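Local atomic coordinates of KLLA0E08119p (Kluyveromyces lactis, PDB entry 3VA7), a protein that probably carboxylates urea with ATP, bicarbonate and biotin, as the part of a longer bifunctional enzyme that holds its biotin carboxylase, carboxyltransferase and biotin-carrier domains. Residues D728-L733 against P751-F756; I736-D741 against V757-V762. All blocks are in the same frame, centred on the assembly; numbering follows the deposited sequence.

Following the chain from its N terminus, 728-733 comes first, then 736-741, 751-756 and 757-762, so contacts 1 and 2 alternate and cross instead of nesting. Contact 1 closes a loop with 17 residues between its segments and joins strand 725-730 to 753-754 as a two-stranded ladder. Contact 2 spans 15 residues and pairs strand 735-739 with 756-762 inside the neighbouring seven-stranded sheet; strand 742-746 lies in both loops. The chain corner at Gly-755 carries it from the ladder into the sheet. With centres 10 Å apart, the contacts meet where Tyr-731 OH and Asn-737 ND2 probably hydrogen-bond, and both touch the biotin group.

Contact 1: residues D728-L733 against P751-F756; sequences DYVYSL and PSLGGF. With BTI (5-(hexahydro-2-oxo-1H-thieno[3,4-D]imidazol-6-yl)pentanal), chain B.
Tyr-729 and Gly-754 form the hydrogen-bonded pair of a short antiparallel ladder, next to the non-hydrogen-bonded pair Val-730 and Leu-753, in the carboxyltransferase domain. Its backbone bonds run from Tyr-729 N to Gly-754 O (3.2 Å) and back from Gly-754 N to Tyr-729 O (3.0 Å, 174° at the hydrogen). Beyond them, Tyr-731 N reaches Ser-752 O at 2.8 Å from above the carbonyl plane. Among side-chain bonds, Tyr-729 OH donates to a lone pair of Phe-756 O at 2.5 Å; its chi1 of 66°, with CG between backbone N and carbonyl carbon, carries the ring off the face of the ladder to this carbonyl, just after the corner at Gly-755. A phenylalanine here keeps the ring but would probably leave Phe-756 O without this donor and the strand after the corner less firmly tied. Asp-728 OD1 hydrogen-bonds to Tyr-1044 OH, and OD2 forms a salt bridge with Lys-1012. Apolar packing sets Val-730 CG2 against Leu-753 CG at 4.0 Å, the two side chains crossing at about a right angle. Gly-754 N lies over one face of the Tyr-731 ring, offset toward its rim; a beta carbon on this residue would collide with CZ. Toward the biotin group, Phe-756 brings CD1 to 3.5 Å from C3 of the ureido ring, and Pro-751 CG lies 3.6 Å from the sulfur S1.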
loop_
_atom_site.group_PDB
_atom_site.type_symbol
_atom_site.label_atom_id
_atom_site.label_comp_id
_atom_site.label_asym_id
_atom_site.label_seq_id
_atom_site.Cartn_x
_atom_site.Cartn_y
_atom_site.Cartn_z
ATOM N N ASP A 728 -7.518 17.578 -21.033
ATOM C CA ASP A 728 -6.713 17.151 -19.886
ATOM C C ASP A 728 -5.221 17.364 -20.148
ATOM O O ASP A 728 -4.726 17.056 -21.260
ATOM C CB ASP A 728 -7.074 15.699 -19.489
ATOM C CG ASP A 728 -8.584 15.518 -19.213
ATOM O OD1 ASP A 728 -8.926 14.848 -18.215
ATOM O OD2 ASP A 728 -9.432 16.085 -19.977
ATOM N N TYR A 729 -4.552 17.951 -19.135
ATOM C CA TYR A 729 -3.164 18.440 -19.186
ATOM C C TYR A 729 -2.710 18.276 -17.767
ATOM O O TYR A 729 -3.553 18.102 -16.886
ATOM C CB TYR A 729 -3.073 19.939 -19.631
ATOM C CG TYR A 729 -3.699 20.865 -18.620
ATOM C CD1 TYR A 729 -5.038 21.152 -18.669
ATOM C CD2 TYR A 729 -2.950 21.392 -17.578
ATOM C CE1 TYR A 729 -5.638 21.982 -17.725
ATOM C CE2 TYR A 729 -3.510 22.230 -16.641
ATOM C CZ TYR A 729 -4.875 22.513 -16.692
ATOM O OH TYR A 729 -5.468 23.319 -15.716
ATOM N N VAL A 730 -1.409 18.334 -17.528
ATOM C CA VAL A 730 -0.854 17.962 -16.216
ATOM C C VAL A 730 -0.705 19.198 -15.381
ATOM O O VAL A 730 -0.342 20.276 -15.879
ATOM C CB VAL A 730 0.445 17.213 -16.301
ATOM C CG1 VAL A 730 0.880 16.739 -14.912
ATOM C CG2 VAL A 730 0.282 15.999 -17.265
ATOM N N TYR A 731 -1.066 19.081 -14.129
ATOM C CA TYR A 731 -1.202 20.251 -13.310
ATOM C C TYR A 731 0.097 20.454 -12.574
ATOM O O TYR A 731 0.899 19.524 -12.417
ATOM C CB TYR A 731 -2.235 20.015 -12.217
ATOM C CG TYR A 731 -3.647 19.859 -12.631
ATOM C CD1 TYR A 731 -4.122 20.382 -13.820
ATOM C CD2 TYR A 731 -4.550 19.227 -11.778
ATOM C CE1 TYR A 731 -5.512 20.244 -14.181
ATOM C CE2 TYR A 731 -5.890 19.085 -12.098
ATOM C CZ TYR A 731 -6.385 19.593 -13.278
ATOM O OH TYR A 731 -7.748 19.450 -13.545
ATOM N N SER A 732 0.230 21.630 -12.001
ATOM C CA SER A 732 1.383 21.921 -11.150
ATOM C C SER A 732 1.067 21.744 -9.680
ATOM O O SER A 732 0.010 22.166 -9.218
ATOM C CB SER A 732 1.803 23.377 -11.379
ATOM O OG SER A 732 2.310 23.534 -12.695
ATOM N N LEU A 733 1.985 21.145 -8.936
ATOM C CA LEU A 733 1.928 21.254 -7.487
ATOM C C LEU A 733 1.644 22.717 -7.097
ATOM O O LEU A 733 2.344 23.683 -7.542
ATOM C CB LEU A 733 3.229 20.809 -6.904
ATOM C CG LEU A 733 3.306 19.453 -6.236
ATOM C CD1 LEU A 733 1.947 18.694 -6.121
ATOM C CD2 LEU A 733 4.416 18.597 -6.905
ATOM N N PRO A 751 -3.837 15.432 -7.370
ATOM C CA PRO A 751 -3.913 14.928 -8.732
ATOM C C PRO A 751 -2.929 15.668 -9.703
ATOM O O PRO A 751 -2.552 16.814 -9.502
ATOM C CB PRO A 751 -5.358 15.245 -9.134
ATOM C CG PRO A 751 -5.621 16.572 -8.438
ATOM C CD PRO A 751 -4.895 16.418 -7.090
ATOM N N SER A 752 -2.690 15.034 -10.818
ATOM C CA SER A 752 -1.613 15.338 -11.714
ATOM C C SER A 752 -2.250 15.624 -13.080
ATOM O O SER A 752 -2.466 16.809 -13.396
ATOM C CB SER A 752 -0.650 14.154 -11.651
ATOM O OG SER A 752 -0.652 13.403 -12.818
ATOM N N LEU A 753 -2.642 14.611 -13.859
ATOM C CA LEU A 753 -3.309 14.871 -15.162
ATOM C C LEU A 753 -4.795 15.113 -14.924
ATOM O O LEU A 753 -5.482 14.187 -14.479
ATOM C CB LEU A 753 -3.228 13.612 -16.012
ATOM C CG LEU A 753 -3.025 13.689 -17.531
ATOM C CD1 LEU A 753 -3.409 12.356 -18.219
ATOM C CD2 LEU A 753 -3.512 14.899 -18.292
ATOM N N GLY A 754 -5.320 16.291 -15.250
ATOM C CA GLY A 754 -6.666 16.642 -14.808
ATOM C C GLY A 754 -7.379 17.419 -15.882
ATOM O O GLY A 754 -6.725 17.844 -16.827
ATOM N N GLY A 755 -8.696 17.618 -15.740
ATOM C CA GLY A 755 -9.556 18.015 -16.851
ATOM C C GLY A 755 -10.115 19.438 -16.742
ATOM O O GLY A 755 -11.046 19.780 -17.502
ATOM N N PHE A 756 -9.565 20.266 -15.825
ATOM C CA PHE A 756 -10.033 21.661 -15.619
ATOM C C PHE A 756 -8.927 22.709 -15.653
ATOM O O PHE A 756 -7.781 22.409 -15.377
ATOM C CB PHE A 756 -10.679 21.854 -14.236
ATOM C CG PHE A 756 -11.712 20.829 -13.867
ATOM C CD1 PHE A 756 -11.358 19.694 -13.111
ATOM C CD2 PHE A 756 -13.056 21.004 -14.232
ATOM C CE1 PHE A 756 -12.325 18.742 -12.751
ATOM C CE2 PHE A 756 -14.024 20.048 -13.868
ATOM C CZ PHE A 756 -13.659 18.924 -13.107
HETATM C C11 BTI B . -10.162 17.392 -2.861
HETATM O O11 BTI B . -11.351 17.095 -3.192
HETATM C C10 BTI B . -8.998 17.662 -3.862
HETATM C C9 BTI B . -9.462 17.427 -5.299
HETATM C C8 BTI B . -8.540 17.948 -6.393
HETATM C C7 BTI B . -9.208 18.163 -7.766
HETATM C C2 BTI B . -10.025 16.994 -8.275
HETATM S S1 BTI B . -9.073 15.515 -8.460
HETATM C C6 BTI B . -10.156 14.814 -9.655
HETATM C C5 BTI B . -10.873 15.945 -10.359
HETATM N N3 BTI B . -10.116 16.075 -11.576
HETATM C C3 BTI B . -9.426 17.185 -11.585
HETATM O O3 BTI B . -8.687 17.572 -12.606
HETATM N N2 BTI B . -9.594 17.885 -10.483
HETATM C C4 BTI B . -10.621 17.279 -9.644
#

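Contact 2: residues I736-D741 against V757-V762. With BTI (5-(hexahydro-2-oxo-1H-thieno[3,4-D]imidazol-6-yl)pentanal), chain B.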
loop_
_atom_site.group_PDB
_atom_site.type_symbol
_atom_site.label_atom_id
_atom_site.label_comp_id
_atom_site.label_asym_id
_atom_site.label_seq_id
_atom_site.Cartn_x
_atom_site.Cartn_y
_atom_site.Cartn_z
ATOM N N ILE A 736 -4.118 26.195 -8.589
ATOM C CA ILE A 736 -5.431 26.487 -8.025
ATOM C C ILE A 736 -6.403 26.081 -9.115
ATOM O O ILE A 736 -6.575 26.770 -10.098
ATOM C CB ILE A 736 -5.512 27.947 -7.524
ATOM C CG1 ILE A 736 -4.497 28.140 -6.393
ATOM C CG2 ILE A 736 -6.817 28.277 -6.933
ATOM C CD1 ILE A 736 -4.179 29.612 -6.153
ATOM N N ASN A 737 -6.987 24.908 -8.932
ATOM C CA ASN A 737 -7.739 24.189 -9.966
ATOM C C ASN A 737 -9.205 24.475 -9.785
ATOM O O ASN A 737 -9.747 24.291 -8.677
ATOM C CB ASN A 737 -7.480 22.688 -9.744
ATOM C CG ASN A 737 -8.057 21.785 -10.832
ATOM O OD1 ASN A 737 -8.584 20.748 -10.508
ATOM N ND2 ASN A 737 -7.897 22.137 -12.099
ATOM N N PHE A 738 -9.839 24.924 -10.862
ATOM C CA PHE A 738 -11.250 25.238 -10.868
ATOM C C PHE A 738 -12.100 24.010 -11.303
ATOM O O PHE A 738 -12.394 23.817 -12.506
ATOM C CB PHE A 738 -11.519 26.484 -11.742
ATOM C CG PHE A 738 -11.436 27.789 -10.979
ATOM C CD1 PHE A 738 -10.228 28.459 -10.832
ATOM C CD2 PHE A 738 -12.565 28.340 -10.381
ATOM C CE1 PHE A 738 -10.152 29.637 -10.071
ATOM C CE2 PHE A 738 -12.492 29.506 -9.634
ATOM C CZ PHE A 738 -11.285 30.154 -9.486
ATOM N N THR A 739 -12.515 23.188 -10.332
ATOM C CA THR A 739 -13.293 21.981 -10.659
ATOM C C THR A 739 -14.698 22.461 -10.822
ATOM O O THR A 739 -15.439 22.529 -9.851
ATOM C CB THR A 739 -13.238 20.938 -9.538
ATOM O OG1 THR A 739 -13.907 21.466 -8.371
ATOM C CG2 THR A 739 -11.797 20.605 -9.190
ATOM N N GLY A 740 -15.079 22.805 -12.042
ATOM C CA GLY A 740 -16.351 23.561 -12.260
ATOM C C GLY A 740 -16.206 25.008 -11.717
ATOM O O GLY A 740 -15.223 25.703 -12.041
ATOM N N ASP A 741 -17.120 25.429 -10.844
ATOM C CA ASP A 741 -17.215 26.801 -10.409
ATOM C C ASP A 741 -16.542 27.054 -9.021
ATOM O O ASP A 741 -16.606 28.139 -8.456
ATOM C CB ASP A 741 -18.680 27.232 -10.432
ATOM C CG ASP A 741 -19.257 27.278 -11.841
ATOM O OD1 ASP A 741 -18.696 28.023 -12.687
ATOM O OD2 ASP A 741 -20.288 26.602 -12.120
ATOM N N VAL A 757 -9.282 23.973 -15.906
ATOM C CA VAL A 757 -8.288 25.046 -15.945
ATOM C C VAL A 757 -7.788 25.361 -14.533
ATOM O O VAL A 757 -8.506 25.168 -13.564
ATOM C CB VAL A 757 -8.858 26.296 -16.601
ATOM C CG1 VAL A 757 -9.170 26.046 -18.055
ATOM C CG2 VAL A 757 -10.111 26.749 -15.904
ATOM N N CYS A 758 -6.535 25.802 -14.429
ATOM C CA CYS A 758 -5.897 26.246 -13.173
ATOM C C CYS A 758 -5.585 27.733 -13.324
ATOM O O CYS A 758 -5.031 28.167 -14.368
ATOM C CB CYS A 758 -4.593 25.505 -12.939
ATOM S SG CYS A 758 -4.750 23.740 -12.491
ATOM N N GLN A 759 -5.867 28.525 -12.304
ATOM C CA GLN A 759 -5.791 29.964 -12.434
ATOM C C GLN A 759 -4.376 30.442 -12.159
ATOM O O GLN A 759 -3.818 31.225 -12.929
ATOM C CB GLN A 759 -6.849 30.619 -11.519
ATOM C CG GLN A 759 -6.577 32.023 -11.057
ATOM C CD GLN A 759 -6.755 33.084 -12.131
ATOM O OE1 GLN A 759 -7.659 33.019 -12.961
ATOM N NE2 GLN A 759 -5.893 34.071 -12.113
ATOM N N ALA A 760 -3.791 29.959 -11.072
ATOM C CA ALA A 760 -2.519 30.444 -10.535
ATOM C C ALA A 760 -1.923 29.241 -9.804
ATOM O O ALA A 760 -2.635 28.231 -9.659
ATOM C CB ALA A 760 -2.750 31.583 -9.569
ATOM N N VAL A 761 -0.658 29.340 -9.353
ATOM C CA VAL A 761 -0.006 28.274 -8.608
ATOM C C VAL A 761 0.802 28.828 -7.421
ATOM O O VAL A 761 1.727 29.649 -7.587
ATOM C CB VAL A 761 0.984 27.467 -9.495
ATOM C CG1 VAL A 761 1.609 26.346 -8.672
ATOM C CG2 VAL A 761 0.303 26.947 -10.831
ATOM N N VAL A 762 0.455 28.355 -6.225
ATOM C CA VAL A 762 1.119 28.700 -5.021
ATOM C C VAL A 762 2.612 28.444 -5.231
ATOM O O VAL A 762 3.006 27.396 -5.860
ATOM C CB VAL A 762 0.560 27.854 -3.859
ATOM C CG1 VAL A 762 1.377 28.089 -2.595
ATOM C CG2 VAL A 762 -0.935 28.157 -3.642
HETATM C C11 BTI B . -10.162 17.392 -2.861
HETATM O O11 BTI B . -11.351 17.095 -3.192
HETATM C C10 BTI B . -8.998 17.662 -3.862
HETATM C C9 BTI B . -9.462 17.427 -5.299
HETATM C C8 BTI B . -8.540 17.948 -6.393
HETATM C C7 BTI B . -9.208 18.163 -7.766
HETATM C C2 BTI B . -10.025 16.994 -8.275
HETATM S S1 BTI B . -9.073 15.515 -8.460
HETATM C C6 BTI B . -10.156 14.814 -9.655
HETATM C C5 BTI B . -10.873 15.945 -10.359
HETATM N N3 BTI B . -10.116 16.075 -11.576
HETATM C C3 BTI B . -9.426 17.185 -11.585
HETATM O O3 BTI B . -8.687 17.572 -12.606
HETATM N N2 BTI B . -9.594 17.885 -10.483
HETATM C C4 BTI B . -10.621 17.279 -9.644
#
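Strands 736-739 and 758-762 pair antiparallel, with axes 4.7 Å apart at 162°, through bonds from Phe-738 N to Val-757 O (3.0 Å), from Gln-759 N to Ile-736 O and from Ile-736 N to Ala-760 O. The last two bonds put Gln-759 and Ala-760 together opposite Ile-736, a classic beta bulge, and the helical psi of Gln-759 (-48°) agrees. The non-hydrogen-bonded pair, Asn-737 and Cys-758, puts both side chains on one face, where SG comes within 3.6 Å of Asn-737 ND2. Ile-736 rises from the sheet, its CD1 lying 4.2 Å from Ala-760 CB and a little farther from Val-762 CG2. Phe-738 and Gln-759 run side by side toward helix 680-688, Gln-759 CB meeting the Phe-738 ring at its edge, 3.7 Å from CE1. The amide of Asn-737 works in two directions. Its CG stands anti to the backbone N (chi1 -173°); ND2 makes a weak bond to Val-757 O, which already accepts Phe-738 N, while OD1 accepts N2 of the biotin group at 3.0 Å. With Thr-739 CG2 at 3.6 Å from C4 of the ligand, the face of strand 735-739 that carries Asn-737 and Thr-739 forms one wall of the biotin pocket of the carboxyltransferase domain.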